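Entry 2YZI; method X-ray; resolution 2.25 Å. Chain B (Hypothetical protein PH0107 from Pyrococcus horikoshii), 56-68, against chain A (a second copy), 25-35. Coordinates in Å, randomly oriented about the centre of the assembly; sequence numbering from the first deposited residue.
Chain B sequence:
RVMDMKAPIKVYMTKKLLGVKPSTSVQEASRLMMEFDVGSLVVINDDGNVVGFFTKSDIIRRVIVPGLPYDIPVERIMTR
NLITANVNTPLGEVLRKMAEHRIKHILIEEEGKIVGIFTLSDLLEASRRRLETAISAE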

# COMPACT_ATOMS: atom_id res chain seq x y z
N LYS B 56 -0.31 0.01 7.97
CA LYS B 56 -1.13 -1.18 8.01
C LYS B 56 -0.17 -2.36 8.15
O LYS B 56 -0.45 -3.34 8.84
CB LYS B 56 -1.94 -1.31 6.72
CG LYS B 56 -3.09 -0.31 6.59
CD LYS B 56 -3.84 -0.49 5.27
CE LYS B 56 -5.04 0.47 5.16
NZ LYS B 56 -5.77 0.36 3.86
N SER B 57 0.98 -2.22 7.51
CA SER B 57 2.00 -3.25 7.56
C SER B 57 2.47 -3.46 9.00
O SER B 57 2.68 -4.60 9.41
CB SER B 57 3.18 -2.86 6.67
OG SER B 57 4.05 -3.95 6.49
N ASP B 58 2.64 -2.37 9.75
CA ASP B 58 3.08 -2.47 11.14
C ASP B 58 2.05 -3.29 11.91
O ASP B 58 2.41 -4.10 12.76
CB ASP B 58 3.21 -1.10 11.80
CG ASP B 58 4.23 -0.22 11.14
OD1 ASP B 58 5.33 -0.71 10.79
OD2 ASP B 58 3.95 0.98 10.97
N ILE B 59 0.78 -3.05 11.60
CA ILE B 59 -0.31 -3.76 12.24
C ILE B 59 -0.25 -5.26 11.97
O ILE B 59 -0.53 -6.06 12.85
CB ILE B 59 -1.67 -3.20 11.77
CG1 ILE B 59 -1.87 -1.80 12.36
CG2 ILE B 59 -2.81 -4.12 12.17
CD1 ILE B 59 -3.00 -1.02 11.76
N ILE B 60 0.15 -5.64 10.75
CA ILE B 60 0.24 -7.06 10.42
C ILE B 60 1.43 -7.70 11.14
O ILE B 60 1.29 -8.75 11.77
CB ILE B 60 0.41 -7.29 8.89
CG1 ILE B 60 -0.84 -6.82 8.13
CG2 ILE B 60 0.62 -8.77 8.61
CD1 ILE B 60 -2.06 -7.69 8.37
N ARG B 61 2.59 -7.06 11.07
CA ARG B 61 3.80 -7.57 11.69
C ARG B 61 3.87 -7.49 13.23
O ARG B 61 4.43 -8.37 13.87
CB ARG B 61 5.03 -6.86 11.12
CG ARG B 61 6.34 -7.28 11.78
CD ARG B 61 7.54 -6.44 11.33
NE ARG B 61 7.38 -5.03 11.65
CZ ARG B 61 6.66 -4.17 10.94
NH1 ARG B 61 6.02 -4.57 9.85
NH2 ARG B 61 6.58 -2.90 11.33
N ARG B 62 3.31 -6.43 13.80
CA ARG B 62 3.38 -6.27 15.25
C ARG B 62 2.14 -6.69 16.02
O ARG B 62 2.12 -6.64 17.26
CB ARG B 62 3.76 -4.83 15.58
CG ARG B 62 5.13 -4.47 15.05
CD ARG B 62 5.52 -3.03 15.32
NE ARG B 62 6.85 -2.75 14.78
CZ ARG B 62 7.46 -1.57 14.87
NH1 ARG B 62 6.86 -0.55 15.47
NH2 ARG B 62 8.67 -1.41 14.35
N VAL B 63 1.11 -7.12 15.30
CA VAL B 63 -0.12 -7.56 15.95
C VAL B 63 -0.53 -8.96 15.49
O VAL B 63 -0.49 -9.90 16.28
CB VAL B 63 -1.28 -6.57 15.69
CG1 VAL B 63 -2.54 -7.05 16.41
CG2 VAL B 63 -0.89 -5.18 16.19
N ILE B 64 -0.91 -9.10 14.22
CA ILE B 64 -1.34 -10.38 13.67
C ILE B 64 -0.35 -11.53 13.87
O ILE B 64 -0.74 -12.60 14.32
CB ILE B 64 -1.64 -10.30 12.16
CG1 ILE B 64 -2.86 -9.42 11.90
CG2 ILE B 64 -1.88 -11.71 11.60
CD1 ILE B 64 -4.16 -10.02 12.37
N VAL B 65 0.91 -11.32 13.52
CA VAL B 65 1.89 -12.39 13.66
C VAL B 65 2.10 -12.82 15.12
O VAL B 65 2.01 -14.00 15.44
CB VAL B 65 3.25 -12.00 13.03
CG1 VAL B 65 4.31 -13.04 13.35
CG2 VAL B 65 3.09 -11.86 11.52
N PRO B 66 2.38 -11.87 16.03
CA PRO B 66 2.58 -12.23 17.43
C PRO B 66 1.30 -12.72 18.13
O PRO B 66 1.35 -13.27 19.22
CB PRO B 66 3.10 -10.93 18.05
CG PRO B 66 3.76 -10.24 16.88
CD PRO B 66 2.77 -10.47 15.79
N GLY B 67 0.16 -12.52 17.48
CA GLY B 67 -1.10 -12.95 18.07
C GLY B 67 -1.50 -12.10 19.27
O GLY B 67 -1.92 -12.63 20.31
N LEU B 68 -1.38 -10.79 19.12
CA LEU B 68 -1.72 -9.87 20.19
C LEU B 68 -3.17 -9.43 20.05
O LEU B 68 -3.73 -9.46 18.96
CB LEU B 68 -0.82 -8.64 20.14
CG LEU B 68 0.68 -8.95 20.21
CD1 LEU B 68 1.48 -7.67 20.03
CD2 LEU B 68 0.99 -9.61 21.55
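Chain A, residues 25-35: SVQEASRLMME

The hydrogen bonds between the two stretches both come from one amide: Gln A27 NE2 reaches the C-terminal part of the chain B stretch and donates to two successive carbonyls, with NE2 to Ile B64 O at 3.3 Å and a short but weak, bent bond from NE2 to Val B65 O at 2.7 Å. Ile B64 closes a wider pi-type turn that begins at Ile B60, and Val B65 follows it; Val B65 N bonds to Ile B60 O at 3.1 Å. Gly B67 then leaves helical geometry with positive phi; an ideal CB there would lie a tight 3.1 Å from Gln A27 NE2.

Chain A contributes a helix that starts at Val A26 and continues beyond Glu A35, capped by Ser A25 OG, which accepts from Glu A28 N at 2.8 Å. It crosses the chain B helix at -118°, with the axes 9.6 Å apart at closest approach. The helices cross nearer to perpendicular than to antiparallel: Gln A27 lies by Val B65, and Met A34, a selenomethionine, lies by Arg B61. Between Gln A27 and Met A34 along chain A, Ser A30 CB packs 3.5 Å from Ile B60 CG2, and Val B65 CG2 rests 3.6 Å from Arg A31 N. Met A34, the most extensively covered residue, points toward chain B; its CE is modelled very tightly, 3.0 Å from Ile B60 CB.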

# COMPACT_ATOMS: atom_id res chain seq x y z
N SER A 25 -3.21 -20.47 7.73
CA SER A 25 -3.86 -19.55 8.67
C SER A 25 -3.53 -18.10 8.39
O SER A 25 -2.43 -17.77 7.95
CB SER A 25 -3.45 -19.87 10.11
OG SER A 25 -2.16 -19.36 10.40
N VAL A 26 -4.49 -17.23 8.67
CA VAL A 26 -4.30 -15.80 8.48
C VAL A 26 -3.00 -15.39 9.16
O VAL A 26 -2.23 -14.60 8.61
CB VAL A 26 -5.49 -14.99 9.07
CG1 VAL A 26 -5.17 -13.50 9.06
CG2 VAL A 26 -6.74 -15.25 8.24
N GLN A 27 -2.74 -15.94 10.34
CA GLN A 27 -1.52 -15.62 11.07
C GLN A 27 -0.28 -16.12 10.34
O GLN A 27 0.69 -15.39 10.20
CB GLN A 27 -1.57 -16.21 12.49
CG GLN A 27 -0.33 -15.91 13.33
CD GLN A 27 -0.45 -16.40 14.77
OE1 GLN A 27 -0.73 -17.57 15.02
NE2 GLN A 27 -0.22 -15.50 15.71
N GLU A 28 -0.31 -17.36 9.88
CA GLU A 28 0.84 -17.91 9.17
C GLU A 28 1.10 -17.08 7.91
O GLU A 28 2.22 -16.65 7.66
CB GLU A 28 0.60 -19.38 8.81
CG GLU A 28 1.76 -20.07 8.08
CD GLU A 28 3.10 -19.89 8.78
OE1 GLU A 28 3.14 -20.03 10.02
OE2 GLU A 28 4.11 -19.62 8.09
N ALA A 29 0.04 -16.87 7.12
CA ALA A 29 0.16 -16.09 5.89
C ALA A 29 0.87 -14.77 6.19
O ALA A 29 1.78 -14.35 5.47
CB ALA A 29 -1.22 -15.82 5.31
N SER A 30 0.44 -14.12 7.26
CA SER A 30 1.01 -12.85 7.67
C SER A 30 2.49 -12.98 8.00
O SER A 30 3.29 -12.11 7.66
CB SER A 30 0.24 -12.29 8.85
OG SER A 30 -1.08 -11.94 8.46
N ARG A 31 2.85 -14.08 8.66
CA ARG A 31 4.24 -14.31 9.03
C ARG A 31 5.01 -14.59 7.75
O ARG A 31 6.18 -14.19 7.62
CB ARG A 31 4.36 -15.51 9.98
CG ARG A 31 5.78 -15.71 10.53
CD ARG A 31 5.99 -17.12 11.09
NE ARG A 31 6.06 -18.12 10.02
CZ ARG A 31 7.08 -18.22 9.17
NH1 ARG A 31 8.11 -17.39 9.26
NH2 ARG A 31 7.06 -19.14 8.21
N LEU A 32 4.37 -15.27 6.81
CA LEU A 32 5.01 -15.56 5.53
C LEU A 32 5.26 -14.27 4.77
O LEU A 32 6.32 -14.10 4.19
CB LEU A 32 4.14 -16.50 4.69
CG LEU A 32 4.20 -17.99 5.06
CD1 LEU A 32 3.35 -18.82 4.09
CD2 LEU A 32 5.65 -18.44 5.00
N MSE A 33 4.28 -13.37 4.79
CA MSE A 33 4.42 -12.09 4.09
C MSE A 33 5.56 -11.25 4.64
O MSE A 33 6.28 -10.61 3.88
CB MSE A 33 3.12 -11.29 4.17
CG MSE A 33 1.98 -11.81 3.30
SE MSE A 33 0.42 -10.64 3.42
CE MSE A 33 -0.10 -11.10 5.20
N MSE A 34 5.73 -11.23 5.97
CA MSE A 34 6.80 -10.45 6.56
C MSE A 34 8.15 -11.07 6.22
O MSE A 34 9.10 -10.36 5.86
CB MSE A 34 6.64 -10.36 8.09
CG MSE A 34 5.38 -9.61 8.54
SE MSE A 34 5.15 -7.85 7.67
CE MSE A 34 3.39 -7.42 8.31
N GLU A 35 8.24 -12.39 6.30
CA GLU A 35 9.48 -13.10 5.99
C GLU A 35 9.92 -12.96 4.54
O GLU A 35 11.11 -12.81 4.25
CB GLU A 35 9.32 -14.58 6.34
CG GLU A 35 10.46 -15.45 5.83
CD GLU A 35 10.18 -16.93 6.01
OE1 GLU A 35 10.13 -17.38 7.18
OE2 GLU A 35 10.01 -17.63 5.00